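Local atomic coordinates of CRISPR-associated endoribonuclease Cas6 1 (Methanocaldococcus jannaschii DSM 2661, PDB entry 5YI6), a protein that probably cleaves CRISPR repeat transcripts as an RNA-binding endoribonuclease, supplying the crRNAs used in antiviral defence. Residues Q50-F55 with E171-E176; I131-L136 with K192-K197; S156-N161 with R203-V208. All coordinates share one frame; numbering follows the deposited sequence.

Contact 1: residues Q50-F55 with E171-E176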
# COMPACT_ATOMS: atom_id res chain seq x y z
N GLN A 50 -7.13 -13.00 9.52
CA GLN A 50 -6.05 -13.77 8.91
C GLN A 50 -6.19 -13.87 7.40
O GLN A 50 -5.20 -14.13 6.70
CB GLN A 50 -6.01 -15.17 9.54
CG GLN A 50 -5.68 -15.14 11.02
CD GLN A 50 -4.30 -14.52 11.26
OE1 GLN A 50 -3.29 -15.14 10.94
NE2 GLN A 50 -4.26 -13.30 11.79
N LYS A 51 -7.40 -13.67 6.87
CA LYS A 51 -7.62 -13.67 5.43
C LYS A 51 -8.11 -12.31 4.95
O LYS A 51 -8.65 -12.20 3.84
CB LYS A 51 -8.63 -14.76 5.06
CG LYS A 51 -8.12 -16.14 5.48
CD LYS A 51 -9.09 -17.24 5.11
CE LYS A 51 -8.55 -18.62 5.46
NZ LYS A 51 -7.35 -19.00 4.67
N PHE A 52 -7.95 -11.29 5.77
CA PHE A 52 -8.47 -9.96 5.44
C PHE A 52 -7.59 -9.28 4.41
O PHE A 52 -6.38 -9.16 4.63
CB PHE A 52 -8.54 -9.13 6.72
CG PHE A 52 -9.03 -7.74 6.50
CD1 PHE A 52 -10.38 -7.51 6.14
CD2 PHE A 52 -8.17 -6.64 6.66
CE1 PHE A 52 -10.84 -6.21 5.92
CE2 PHE A 52 -8.63 -5.35 6.46
CZ PHE A 52 -9.97 -5.13 6.11
N LYS A 53 -8.16 -8.82 3.28
CA LYS A 53 -7.32 -8.26 2.23
C LYS A 53 -7.65 -6.81 1.87
O LYS A 53 -7.04 -6.27 0.94
CB LYS A 53 -7.36 -9.16 1.01
CG LYS A 53 -6.70 -10.52 1.30
CD LYS A 53 -6.46 -11.31 0.03
CE LYS A 53 -5.57 -12.52 0.29
NZ LYS A 53 -5.07 -13.09 -1.01
N PHE A 54 -8.53 -6.14 2.62
CA PHE A 54 -8.94 -4.77 2.30
C PHE A 54 -8.14 -3.76 3.12
O PHE A 54 -8.68 -3.04 3.95
CB PHE A 54 -10.44 -4.60 2.51
CG PHE A 54 -11.24 -5.50 1.60
CD1 PHE A 54 -11.34 -5.20 0.25
CD2 PHE A 54 -11.85 -6.65 2.11
CE1 PHE A 54 -12.05 -6.06 -0.63
CE2 PHE A 54 -12.58 -7.49 1.24
CZ PHE A 54 -12.69 -7.19 -0.11
N PHE A 55 -6.83 -3.75 2.87
CA PHE A 55 -5.95 -2.75 3.48
C PHE A 55 -4.75 -2.60 2.56
O PHE A 55 -4.52 -3.43 1.66
CB PHE A 55 -5.50 -3.13 4.90
CG PHE A 55 -4.52 -4.29 4.99
CD1 PHE A 55 -3.13 -4.06 5.11
CD2 PHE A 55 -4.98 -5.60 4.95
CE1 PHE A 55 -2.23 -5.14 5.18
CE2 PHE A 55 -4.09 -6.69 5.03
CZ PHE A 55 -2.70 -6.45 5.14
N GLU A 171 -17.79 -3.24 -3.52
CA GLU A 171 -18.90 -4.16 -3.26
C GLU A 171 -18.44 -5.34 -2.42
O GLU A 171 -19.21 -5.83 -1.58
CB GLU A 171 -19.53 -4.65 -4.58
CG GLU A 171 -20.10 -3.50 -5.37
CD GLU A 171 -20.98 -3.94 -6.53
OE1 GLU A 171 -20.95 -5.13 -6.93
OE2 GLU A 171 -21.69 -3.05 -7.05
N ALA A 172 -17.21 -5.82 -2.64
CA ALA A 172 -16.73 -6.97 -1.86
C ALA A 172 -16.53 -6.60 -0.41
O ALA A 172 -16.78 -7.42 0.49
CB ALA A 172 -15.43 -7.53 -2.44
N PHE A 173 -16.08 -5.37 -0.14
CA PHE A 173 -15.84 -4.97 1.26
C PHE A 173 -17.13 -4.61 1.98
O PHE A 173 -17.35 -5.04 3.12
CB PHE A 173 -14.89 -3.78 1.36
CG PHE A 173 -14.67 -3.33 2.77
CD1 PHE A 173 -13.88 -4.10 3.62
CD2 PHE A 173 -15.27 -2.18 3.26
CE1 PHE A 173 -13.67 -3.71 4.96
CE2 PHE A 173 -15.06 -1.77 4.60
CZ PHE A 173 -14.24 -2.54 5.44
N TYR A 174 -17.98 -3.79 1.33
CA TYR A 174 -19.17 -3.28 2.00
C TYR A 174 -20.38 -4.20 1.87
O TYR A 174 -21.33 -4.03 2.64
CB TYR A 174 -19.56 -1.89 1.46
CG TYR A 174 -18.63 -0.81 1.98
CD1 TYR A 174 -18.62 -0.50 3.34
CD2 TYR A 174 -17.74 -0.15 1.13
CE1 TYR A 174 -17.75 0.46 3.85
CE2 TYR A 174 -16.87 0.83 1.64
CZ TYR A 174 -16.88 1.11 2.99
OH TYR A 174 -16.03 2.07 3.54
N ASN A 175 -20.34 -5.17 0.96
CA ASN A 175 -21.51 -5.99 0.66
C ASN A 175 -22.73 -5.11 0.39
O ASN A 175 -23.81 -5.30 0.95
CB ASN A 175 -21.77 -6.99 1.79
CG ASN A 175 -20.74 -8.11 1.80
OD1 ASN A 175 -20.52 -8.77 0.79
ND2 ASN A 175 -20.09 -8.28 2.93
N GLU A 176 -22.52 -4.10 -0.45
CA GLU A 176 -23.56 -3.19 -0.91
C GLU A 176 -23.21 -2.81 -2.33
O GLU A 176 -22.04 -2.88 -2.74
CB GLU A 176 -23.70 -1.92 -0.06
CG GLU A 176 -23.93 -2.12 1.42
CD GLU A 176 -25.32 -2.68 1.74
OE1 GLU A 176 -26.18 -2.79 0.81
OE2 GLU A 176 -25.55 -3.02 2.92

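Contact 2: residues I131-L136 with K192-K197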
# COMPACT_ATOMS: atom_id res chain seq x y z
N ILE A 131 2.29 6.26 -3.00
CA ILE A 131 3.38 5.97 -2.07
C ILE A 131 3.67 4.48 -1.99
O ILE A 131 4.69 4.08 -1.39
CB ILE A 131 3.13 6.58 -0.67
CG1 ILE A 131 1.75 6.12 -0.08
CG2 ILE A 131 3.13 8.11 -0.80
CD1 ILE A 131 1.53 6.65 1.41
N SER A 132 2.86 3.63 -2.63
CA SER A 132 3.33 2.35 -3.12
C SER A 132 2.71 2.19 -4.52
O SER A 132 1.59 2.68 -4.76
CB SER A 132 2.99 1.17 -2.21
OG SER A 132 1.61 1.14 -1.85
N PRO A 133 3.45 1.62 -5.46
CA PRO A 133 2.97 1.67 -6.86
C PRO A 133 1.76 0.77 -7.07
O PRO A 133 1.51 -0.18 -6.32
CB PRO A 133 4.18 1.18 -7.67
CG PRO A 133 4.97 0.30 -6.73
CD PRO A 133 4.78 1.00 -5.34
N ILE A 134 1.01 1.07 -8.15
CA ILE A 134 -0.26 0.40 -8.47
C ILE A 134 0.01 -0.79 -9.36
O ILE A 134 0.74 -0.69 -10.36
CB ILE A 134 -1.24 1.39 -9.13
CG1 ILE A 134 -1.74 2.37 -8.06
CG2 ILE A 134 -2.45 0.65 -9.84
CD1 ILE A 134 -2.38 3.64 -8.64
N TYR A 135 -0.56 -1.92 -8.98
CA TYR A 135 -0.47 -3.16 -9.72
C TYR A 135 -1.83 -3.44 -10.33
O TYR A 135 -2.85 -3.36 -9.64
CB TYR A 135 -0.05 -4.29 -8.78
CG TYR A 135 0.00 -5.66 -9.41
CD1 TYR A 135 0.88 -5.94 -10.44
CD2 TYR A 135 -0.79 -6.69 -8.93
CE1 TYR A 135 0.95 -7.25 -11.02
CE2 TYR A 135 -0.72 -7.97 -9.49
CZ TYR A 135 0.16 -8.24 -10.52
OH TYR A 135 0.24 -9.49 -11.07
N LEU A 136 -1.84 -3.78 -11.62
CA LEU A 136 -3.12 -4.04 -12.28
C LEU A 136 -2.84 -5.02 -13.41
O LEU A 136 -1.98 -4.75 -14.23
CB LEU A 136 -3.70 -2.74 -12.82
CG LEU A 136 -5.16 -2.79 -13.22
CD1 LEU A 136 -6.10 -3.00 -12.01
CD2 LEU A 136 -5.49 -1.51 -14.01
N LYS A 192 7.68 0.58 -12.60
CA LYS A 192 8.59 0.09 -11.57
C LYS A 192 8.56 -1.43 -11.55
O LYS A 192 7.47 -2.02 -11.51
CB LYS A 192 8.21 0.62 -10.18
CG LYS A 192 8.32 2.11 -10.08
CD LYS A 192 9.80 2.49 -10.10
CE LYS A 192 10.00 4.00 -10.04
NZ LYS A 192 11.45 4.32 -9.89
N ARG A 193 9.73 -2.06 -11.53
CA ARG A 193 9.79 -3.52 -11.49
C ARG A 193 9.78 -3.99 -10.04
O ARG A 193 10.61 -3.55 -9.24
CB ARG A 193 11.03 -4.02 -12.24
CG ARG A 193 11.14 -5.53 -12.30
CD ARG A 193 12.33 -5.95 -13.18
NE ARG A 193 12.59 -7.39 -13.14
CZ ARG A 193 13.48 -7.95 -12.33
NH1 ARG A 193 14.19 -7.20 -11.49
NH2 ARG A 193 13.67 -9.27 -12.36
N MET A 194 8.81 -4.84 -9.69
CA MET A 194 8.57 -5.19 -8.29
C MET A 194 8.48 -6.69 -8.18
O MET A 194 7.71 -7.31 -8.91
CB MET A 194 7.27 -4.56 -7.72
CG MET A 194 7.11 -3.05 -7.98
SD MET A 194 8.20 -2.11 -6.91
CE MET A 194 7.48 -2.29 -5.27
N ARG A 195 9.27 -7.27 -7.27
CA ARG A 195 9.17 -8.69 -6.99
C ARG A 195 7.90 -8.99 -6.19
O ARG A 195 7.60 -8.31 -5.21
CB ARG A 195 10.39 -9.15 -6.21
CG ARG A 195 10.51 -10.63 -6.02
CD ARG A 195 11.82 -10.96 -5.31
NE ARG A 195 11.92 -12.39 -5.05
CZ ARG A 195 12.90 -12.96 -4.36
NH1 ARG A 195 13.87 -12.22 -3.84
NH2 ARG A 195 12.90 -14.28 -4.18
N ILE A 196 7.14 -10.01 -6.61
CA ILE A 196 5.91 -10.36 -5.90
C ILE A 196 5.89 -11.80 -5.43
O ILE A 196 5.04 -12.15 -4.60
CB ILE A 196 4.65 -10.05 -6.72
CG1 ILE A 196 4.77 -10.61 -8.14
CG2 ILE A 196 4.41 -8.55 -6.74
CD1 ILE A 196 3.55 -10.33 -9.01
N LYS A 197 6.79 -12.64 -5.91
CA LYS A 197 6.87 -14.04 -5.51
C LYS A 197 8.34 -14.41 -5.65
O LYS A 197 9.14 -13.63 -6.18
CB LYS A 197 5.97 -14.96 -6.35
CG LYS A 197 4.50 -14.85 -5.98
CD LYS A 197 4.29 -15.06 -4.47
CE LYS A 197 2.81 -15.09 -4.08
NZ LYS A 197 2.62 -15.04 -2.60

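Contact 3: residues S156-N161 with R203-V208. With PO4 (phosphate ion), chain F.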
# COMPACT_ATOMS: atom_id res chain seq x y z
N SER A 156 -4.49 0.77 -23.18
CA SER A 156 -5.86 1.24 -23.36
C SER A 156 -6.81 0.67 -22.31
O SER A 156 -7.78 1.32 -21.93
CB SER A 156 -6.35 0.87 -24.78
OG SER A 156 -6.34 -0.54 -24.92
N LYS A 157 -6.53 -0.54 -21.81
CA LYS A 157 -7.42 -1.14 -20.82
C LYS A 157 -7.20 -0.61 -19.40
O LYS A 157 -8.05 -0.86 -18.54
CB LYS A 157 -7.22 -2.65 -20.80
CG LYS A 157 -7.72 -3.36 -22.10
CD LYS A 157 -7.69 -4.86 -21.88
CE LYS A 157 -8.32 -5.68 -23.02
NZ LYS A 157 -7.53 -5.66 -24.28
N PHE A 158 -6.12 0.12 -19.16
CA PHE A 158 -5.79 0.50 -17.78
C PHE A 158 -6.93 1.27 -17.14
O PHE A 158 -7.32 0.99 -15.99
CB PHE A 158 -4.51 1.34 -17.77
CG PHE A 158 -4.11 1.81 -16.40
CD1 PHE A 158 -3.29 1.01 -15.59
CD2 PHE A 158 -4.51 3.06 -15.94
CE1 PHE A 158 -2.87 1.46 -14.33
CE2 PHE A 158 -4.14 3.51 -14.68
CZ PHE A 158 -3.30 2.71 -13.87
N TYR A 159 -7.47 2.26 -17.85
CA TYR A 159 -8.40 3.21 -17.27
C TYR A 159 -9.63 2.51 -16.68
O TYR A 159 -9.96 2.65 -15.49
CB TYR A 159 -8.80 4.25 -18.33
CG TYR A 159 -9.53 5.43 -17.77
CD1 TYR A 159 -8.84 6.53 -17.26
CD2 TYR A 159 -10.93 5.46 -17.75
CE1 TYR A 159 -9.51 7.61 -16.73
CE2 TYR A 159 -11.61 6.54 -17.21
CZ TYR A 159 -10.88 7.61 -16.69
OH TYR A 159 -11.52 8.69 -16.16
N GLU A 160 -10.36 1.77 -17.53
CA GLU A 160 -11.57 1.13 -17.03
C GLU A 160 -11.24 -0.01 -16.08
O GLU A 160 -12.02 -0.28 -15.16
CB GLU A 160 -12.44 0.64 -18.19
CG GLU A 160 -13.14 1.81 -18.93
CD GLU A 160 -14.02 2.66 -18.00
OE1 GLU A 160 -14.74 2.09 -17.15
OE2 GLU A 160 -14.02 3.90 -18.14
N ASN A 161 -10.13 -0.70 -16.28
CA ASN A 161 -9.80 -1.79 -15.37
C ASN A 161 -9.48 -1.27 -13.97
O ASN A 161 -9.86 -1.90 -12.97
CB ASN A 161 -8.66 -2.63 -15.92
CG ASN A 161 -9.17 -3.65 -16.93
OD1 ASN A 161 -10.09 -3.35 -17.68
ND2 ASN A 161 -8.58 -4.83 -16.95
N ARG A 203 5.43 -5.40 -13.45
CA ARG A 203 5.57 -3.97 -13.72
C ARG A 203 4.38 -3.26 -13.08
O ARG A 203 3.23 -3.62 -13.34
CB ARG A 203 5.62 -3.71 -15.22
CG ARG A 203 6.81 -4.37 -15.87
CD ARG A 203 6.80 -4.27 -17.40
NE ARG A 203 7.04 -2.91 -17.87
CZ ARG A 203 8.23 -2.31 -17.84
NH1 ARG A 203 8.38 -1.07 -18.29
NH2 ARG A 203 9.28 -2.95 -17.33
N CYS A 204 4.67 -2.27 -12.22
CA CYS A 204 3.68 -1.51 -11.47
C CYS A 204 3.85 -0.04 -11.84
O CYS A 204 4.84 0.35 -12.47
CB CYS A 204 3.89 -1.71 -9.95
SG CYS A 204 3.51 -3.38 -9.45
N SER A 205 2.88 0.79 -11.48
CA SER A 205 2.92 2.19 -11.88
C SER A 205 3.15 3.09 -10.67
O SER A 205 2.33 3.10 -9.76
CB SER A 205 1.62 2.63 -12.57
OG SER A 205 1.35 1.84 -13.72
N GLU A 206 4.26 3.83 -10.67
CA GLU A 206 4.39 5.00 -9.80
C GLU A 206 3.71 6.16 -10.52
O GLU A 206 4.05 6.46 -11.67
CB GLU A 206 5.87 5.29 -9.55
CG GLU A 206 6.17 6.54 -8.78
CD GLU A 206 7.67 6.69 -8.53
OE1 GLU A 206 8.31 7.52 -9.21
OE2 GLU A 206 8.22 5.91 -7.71
N MET A 207 2.72 6.78 -9.90
CA MET A 207 2.00 7.77 -10.70
C MET A 207 1.38 8.87 -9.86
O MET A 207 1.18 8.74 -8.65
CB MET A 207 0.93 7.10 -11.58
CG MET A 207 -0.07 6.31 -10.83
SD MET A 207 -1.07 5.29 -11.99
CE MET A 207 -2.07 6.52 -12.71
N VAL A 208 1.14 9.98 -10.56
CA VAL A 208 0.46 11.15 -10.04
C VAL A 208 -0.75 11.39 -10.92
O VAL A 208 -0.63 11.39 -12.16
CB VAL A 208 1.37 12.39 -10.06
CG1 VAL A 208 0.64 13.57 -9.44
CG2 VAL A 208 2.68 12.11 -9.32
P PO4 F . -2.76 -1.26 -25.90
O1 PO4 F . -4.00 -1.72 -26.65
O2 PO4 F . -2.74 -1.99 -24.58
O3 PO4 F . -2.84 0.25 -25.66
O4 PO4 F . -1.51 -1.60 -26.66

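Contact 1: residues Q50-F55 with E171-E176
Phe54 and Phe173 make the dense part of this contact. The two rings form an offset edge-to-face pair, centroids 5.4 Å apart and planes at 64°, with the edge of Phe173 turned to the face of Phe54. Two atoms of Phe173 do the work: CB sits over the middle of that face, 4.0 Å from the centroid in a CH-pi contact, while CD1 comes within 3.6 Å of CD2 of Phe54. With CG anti to the backbone N (chi1 178°), the Phe173 ring swings on past Phe54, and its CE1 meets CE1 of Phe52 at 3.9 Å, edge to edge. Phe54 is the centre of an inverse gamma turn, closed by a weak Phe55 N to Lys53 O bond of 3.2 Å. The turn lies in the loop before strand 56-57, and the Phe54 side chain points from it toward the last turn of helix 158-174, so the N-terminal and C-terminal halves of the Cas6 chain meet here. Phe220 of helix 215-224 and Pro86 also touch Phe173. The other flank is thinner: solvent-exposed Ala172 offers a lone methyl, CB, 3.6 Å from Phe54 CZ. On the loop side, Lys53, the predicted transition-state stabiliser, is exposed and does not touch the helix.

Contact 2: residues I131-L136 with K192-K197
Pro133 and Met194 reach toward each other tip to tip, and two residues further along each segment Tyr135 and Ile196 cross at about a right angle. These two pairs span one face of the four-stranded antiparallel sheet of the C-terminal half, whose strand order fits a ferredoxin-like fold, as in the RAMP superfamily to which Cas6 belongs. Strand 201-213 runs between the two segments, which explains why no hydrogen bond links them directly; Pro133 rests on Cys204 of that strand and Tyr135 on Cys202.

In the first pair a single ring atom does the touching. Pro133 CG is 3.9 Å from Met194 CE and 4.0 Å from Met194 SD, because the methionine chain bends at both chi2 and chi3 and so brings its sulfur and methyl up to the CG tip of the proline instead of running straight out. The second pair is lighter. Ile196 presents CD1 to the phenol end of Tyr135, 4.0 Å from OH and 4.3 Å from CZ, obliquely to the ring. Its CG1 lies between the backbone N and the carbonyl carbon (chi1 49°), and the extended branch carries CD1 across to the tyrosine. A bound phosphate, probably from the crystallisation liquor, lies about 5 Å from the Tyr135 side chain at the nearest atoms.

Ile196 and Lys197 both face Ile200, a classic beta bulge. Arg195 points off the other way and makes a cation-pi contact with Tyr25. The bulge is clasped by that same arginine: NE donates to Lys197 O at 3.2 Å with an N-H...O angle of 159°, the nitrogen standing 39° above the carbonyl plane.

Contact 3: residues S156-N161 with R203-V208
Along residues 203-208 of strand 201-213, those that meet Phe158 are Ser205 and Met207. Before them, Cys204 turns its side chain to Phe234, away from the helix. Ser205 comes next and points at the helix, its OG 4.3 Å from Phe158 CE1, a loose approach oblique to the ring; Leu152 and Pro153 pack on the same serine. Glu206 turns off again. Met207 then supplies the closer grip. Its SD lies 3.9 Å from Phe158 CZ and 5.1 Å from the ring centroid, a Met-aromatic contact set 65° off the ring normal, while CE stays 4.2 Å from both CE2 and CZ. Phe158 can reach this far because a chi1 of 179° sets its ring out from the helix toward the sheet. At Ser156, away from this contact, a phosphate, probably from the crystallisation liquor, is held by Ser156 N to O3 at 3.0 Å and Ser156 OG to O1 at 3.1 Å, with Asn155 ND2 as a further partner. One aromatic from the first turn of a helix, seated on a face of an antiparallel sheet, is typical helix-on-sheet packing of a ferredoxin-like domain.

Contact 3 is buried, contact 2 partly so, and contact 1 lies at the surface. Contacts 1 and 3 use opposite ends of helix 158-174, about 12 Å apart at their nearest atoms. Contacts 2 and 3 share the C-terminal sheet, in which strands 182-195 and 201-213 are neighbours, and touch directly: Ile134 O and Ser205 N, and Lys192 N and Cys204 O, are each 2.8 Å apart, probable hydrogen bonds. None of the three has a hydrogen bond across its own segments. Contact 1 is aromatic and joins the two halves of the chain; contacts 2 and 3 lie within the C-terminal half, where methionines meet proline or phenylalanine.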